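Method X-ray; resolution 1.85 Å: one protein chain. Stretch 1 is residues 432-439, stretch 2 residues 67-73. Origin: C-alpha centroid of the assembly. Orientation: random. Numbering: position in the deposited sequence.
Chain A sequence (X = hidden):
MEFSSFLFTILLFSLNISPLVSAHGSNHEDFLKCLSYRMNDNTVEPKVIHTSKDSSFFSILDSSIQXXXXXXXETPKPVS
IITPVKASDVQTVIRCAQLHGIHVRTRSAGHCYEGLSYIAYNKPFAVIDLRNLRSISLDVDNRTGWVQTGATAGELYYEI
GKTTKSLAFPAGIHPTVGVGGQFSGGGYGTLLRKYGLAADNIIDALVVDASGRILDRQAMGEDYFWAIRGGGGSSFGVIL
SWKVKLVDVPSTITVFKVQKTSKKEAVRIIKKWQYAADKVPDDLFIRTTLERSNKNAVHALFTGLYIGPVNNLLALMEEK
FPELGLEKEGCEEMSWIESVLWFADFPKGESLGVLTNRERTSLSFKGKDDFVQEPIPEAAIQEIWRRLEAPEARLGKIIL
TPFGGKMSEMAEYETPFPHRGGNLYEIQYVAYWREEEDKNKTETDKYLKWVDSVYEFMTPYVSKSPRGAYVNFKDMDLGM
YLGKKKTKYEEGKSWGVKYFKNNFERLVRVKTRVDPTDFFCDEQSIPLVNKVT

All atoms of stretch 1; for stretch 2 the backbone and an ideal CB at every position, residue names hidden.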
# COMPACT_ATOMS: atom_id res chain seq x y z
N TYR A 432 15.32 -4.90 3.06
CA TYR A 432 15.80 -3.63 2.52
C TYR A 432 17.30 -3.71 2.29
O TYR A 432 18.01 -4.46 2.96
CB TYR A 432 15.47 -2.47 3.47
CG TYR A 432 13.99 -2.20 3.59
CD1 TYR A 432 13.21 -2.88 4.52
CD2 TYR A 432 13.37 -1.28 2.77
CE1 TYR A 432 11.85 -2.64 4.62
CE2 TYR A 432 12.02 -1.02 2.87
CZ TYR A 432 11.26 -1.71 3.79
OH TYR A 432 9.91 -1.46 3.87
N TRP A 433 17.78 -2.95 1.31
CA TRP A 433 19.21 -2.85 1.09
C TRP A 433 19.54 -1.51 0.44
O TRP A 433 18.69 -0.88 -0.17
CB TRP A 433 19.72 -4.03 0.23
CG TRP A 433 19.22 -4.10 -1.20
CD1 TRP A 433 19.80 -3.52 -2.30
CD2 TRP A 433 18.09 -4.83 -1.68
NE1 TRP A 433 19.07 -3.83 -3.43
CE2 TRP A 433 18.03 -4.64 -3.08
CE3 TRP A 433 17.12 -5.63 -1.06
CZ2 TRP A 433 17.04 -5.21 -3.86
CZ3 TRP A 433 16.13 -6.19 -1.85
CH2 TRP A 433 16.09 -5.97 -3.23
N ARG A 434 20.79 -1.07 0.59
CA ARG A 434 21.21 0.21 0.05
C ARG A 434 21.24 0.17 -1.48
O ARG A 434 21.68 -0.82 -2.06
CB ARG A 434 22.59 0.60 0.61
CG ARG A 434 22.60 0.85 2.10
CD ARG A 434 23.97 1.32 2.59
NE ARG A 434 24.40 2.56 1.96
CZ ARG A 434 24.10 3.78 2.42
NH1 ARG A 434 23.35 3.94 3.51
NH2 ARG A 434 24.54 4.85 1.77
N GLU A 435 20.77 1.24 -2.11
CA GLU A 435 20.62 1.29 -3.56
C GLU A 435 21.94 1.17 -4.31
O GLU A 435 21.97 0.75 -5.47
CB GLU A 435 19.90 2.58 -3.96
CG GLU A 435 20.56 3.84 -3.42
CD GLU A 435 19.78 5.09 -3.78
OE1 GLU A 435 19.02 5.06 -4.76
OE2 GLU A 435 19.93 6.09 -3.06
N GLU A 436 23.03 1.57 -3.65
CA GLU A 436 24.38 1.43 -4.18
C GLU A 436 24.67 0.03 -4.70
O GLU A 436 25.27 -0.15 -5.75
CB GLU A 436 25.40 1.78 -3.10
CG GLU A 436 25.51 3.27 -2.78
CD GLU A 436 24.34 3.82 -1.96
OE1 GLU A 436 23.44 3.06 -1.54
OE2 GLU A 436 24.33 5.05 -1.73
N GLU A 437 24.21 -0.96 -3.95
CA GLU A 437 24.46 -2.37 -4.23
C GLU A 437 23.82 -2.85 -5.53
O GLU A 437 24.27 -3.85 -6.11
CB GLU A 437 23.98 -3.23 -3.06
CG GLU A 437 24.69 -2.93 -1.75
CD GLU A 437 24.10 -3.69 -0.57
OE1 GLU A 437 23.33 -4.66 -0.80
OE2 GLU A 437 24.41 -3.32 0.59
N ASP A 438 22.78 -2.16 -5.98
CA ASP A 438 22.04 -2.55 -7.18
C ASP A 438 22.90 -2.61 -8.46
O ASP A 438 22.49 -3.17 -9.46
CB ASP A 438 20.86 -1.60 -7.41
CG ASP A 438 19.75 -1.78 -6.39
OD1 ASP A 438 19.40 -2.93 -6.04
OD2 ASP A 438 19.20 -0.76 -5.94
N LYS A 439 24.10 -2.02 -8.41
CA LYS A 439 25.05 -2.04 -9.53
C LYS A 439 25.42 -3.47 -9.98
O LYS A 439 25.83 -3.66 -11.12
CB LYS A 439 26.31 -1.28 -9.13
CG LYS A 439 26.93 -1.83 -7.85
CD LYS A 439 27.99 -0.94 -7.24
CE LYS A 439 28.16 -1.26 -5.75
NZ LYS A 439 27.83 -2.68 -5.42
N UNK A 67 11.20 2.43 -5.18
CA UNK A 67 11.99 1.21 -5.09
C UNK A 67 13.14 1.31 -6.11
O UNK A 67 13.00 0.93 -7.28
CB UNK A 67 11.13 -0.03 -5.34
N UNK A 68 14.28 1.87 -5.66
CA UNK A 68 15.44 2.26 -6.48
C UNK A 68 16.00 1.17 -7.40
O UNK A 68 16.56 1.48 -8.47
CB UNK A 68 16.56 2.73 -5.55
N UNK A 69 15.83 -0.10 -7.01
CA UNK A 69 16.32 -1.22 -7.81
C UNK A 69 15.67 -1.22 -9.19
O UNK A 69 16.18 -1.84 -10.13
CB UNK A 69 16.05 -2.55 -7.10
N UNK A 70 14.55 -0.52 -9.31
CA UNK A 70 13.85 -0.41 -10.58
C UNK A 70 14.13 0.92 -11.26
O UNK A 70 13.39 1.35 -12.14
CB UNK A 70 12.34 -0.58 -10.37
N UNK A 71 15.21 1.56 -10.84
CA UNK A 71 15.65 2.78 -11.49
C UNK A 71 16.93 2.54 -12.26
O UNK A 71 17.61 3.48 -12.66
CB UNK A 71 15.85 3.90 -10.46
N UNK A 72 17.28 1.27 -12.47
CA UNK A 72 18.53 0.94 -13.15
C UNK A 72 18.35 0.99 -14.67
O UNK A 72 17.23 0.86 -15.18
CB UNK A 72 19.02 -0.44 -12.72
N UNK A 73 19.45 1.19 -15.40
CA UNK A 73 19.38 1.42 -16.84
C UNK A 73 18.91 0.18 -17.61
O UNK A 73 18.40 0.29 -18.73
CB UNK A 73 20.75 1.86 -17.36

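Stretch 1 brings a strand, 432-434, into a 3-10 segment, 435-439, and the side of that segment that faces stretch 2 carries the carboxylates of Glu-435 and Asp-438. Trp-433 lies beside Asp-438, its NE1 donating a hydrogen bond of 2.8 Å to Asp-438 OD1, nearly straight at 172°. That bond ties the indole to the aspartate within stretch 1, with no help from stretch 2.

Position 67 has an extended backbone, phi/psi -136/90, and its ideal CB has nothing of stretch 1 within 5.5 Å. Stretch 1 hardly constrains the choice. The residue is Asn-67, whose amide is hydrogen-bonded elsewhere in the structure; its backbone O accepts from the N of residue 70 at 2.9 Å.

Position 68 points its CA-to-CB bond toward stretch 1, and the ideal CB stands 3.5 Å from Glu-435 OE1 and 4.4 Å from Asp-438 OD2. An acidic side chain would be poorly placed next to two carboxylates; a small or compact one, such as alanine, serine or proline, would suit the space, and phi of -53° is well within proline's range. Pro-68 is found. Its CB packs 3.6 Å from Glu-435 OE1, a contact of shape rather than a hydrogen bond, and that oxygen finds its hydrogen bond elsewhere.

Position 69 continues the turn at -60/-19. Its CB points sideways, 3.5 Å from Asp-438 OD1 and 4.3 Å from Trp-433 CZ2, so a side chain leaving here can run along the indole. A long, flexible chain suits this path: lysine, arginine, methionine or glutamine, with a positive charge welcome near the aspartate. The deposited Arg-69 begins with chi1 near +60° (p) and lays its CD 3.6 Å from Trp-433 CZ2, approaching the ring obliquely, while Trp-433 CH2 lies over one face of the guanidinium. Yet no salt bridge forms with Asp-438. Asp-438 meets the start of the residue, OD2 at 3.5 Å from Arg-69 CA and OD1 at 3.5 Å from Arg-69 CB, while the guanidinium lies beside the far end of the indole and its NH2 is hydrogen-bonded elsewhere. A carboxylate near the base of this chain has not drawn its charged tip into a salt bridge; both carboxylate oxygens have hydrogen bonds already, OD1 from Trp-433 and OD2 elsewhere.

Position 70 turns its CB away, leaving stretch 1 no say in its identity. Phe-70 occupies it.

Position 71 points sideways, with no atom of stretch 1 within 5.5 Å of its ideal CB. A small polar residue could serve the local turn, and Ser-71 does: its OG donates to Pro-68 O over a very short 2.4 Å, while its backbone N reaches the same oxygen at 2.7 Å.

Position 72 points toward stretch 1 again, but its ideal CB is 5.5 Å from Asp-438 O, leaving a modest gap that a medium aliphatic such as valine, leucine or isoleucine could partly fill. Val-72 brings CG1 to 4.3 Å from Asp-438 CB, a loose apolar touch.

Position 73 is out of reach and free to be polar. Ser-73 ends the stretch without touching stretch 1.

Stretch 2 (67-73) NPRFSVS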
# COMPACT_ATOMS: atom_id res chain seq x y z
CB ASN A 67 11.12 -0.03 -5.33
CG ASN A 67 11.74 -1.30 -4.76
OD1 ASN A 67 12.95 -1.35 -4.47
ND2 ASN A 67 10.93 -2.33 -4.59
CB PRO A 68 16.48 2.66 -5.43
CG PRO A 68 15.67 3.16 -4.30
CD PRO A 68 14.45 2.27 -4.26
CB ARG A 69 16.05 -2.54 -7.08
CG ARG A 69 14.59 -2.84 -6.87
CD ARG A 69 14.38 -4.11 -6.04
NE ARG A 69 14.48 -5.36 -6.81
CZ ARG A 69 13.63 -6.37 -6.72
NH1 ARG A 69 13.81 -7.46 -7.46
NH2 ARG A 69 12.58 -6.31 -5.90
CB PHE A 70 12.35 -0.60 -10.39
CG PHE A 70 11.98 -1.98 -9.94
CD1 PHE A 70 12.22 -3.07 -10.76
CD2 PHE A 70 11.40 -2.18 -8.71
CE1 PHE A 70 11.88 -4.35 -10.36
CE2 PHE A 70 11.05 -3.45 -8.29
CZ PHE A 70 11.29 -4.54 -9.12
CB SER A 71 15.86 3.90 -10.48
OG SER A 71 16.91 3.55 -9.61
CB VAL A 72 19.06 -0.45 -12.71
CG1 VAL A 72 19.59 -0.38 -11.28
CG2 VAL A 72 17.99 -1.51 -12.82
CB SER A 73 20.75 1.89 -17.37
OG SER A 73 21.76 0.91 -17.17
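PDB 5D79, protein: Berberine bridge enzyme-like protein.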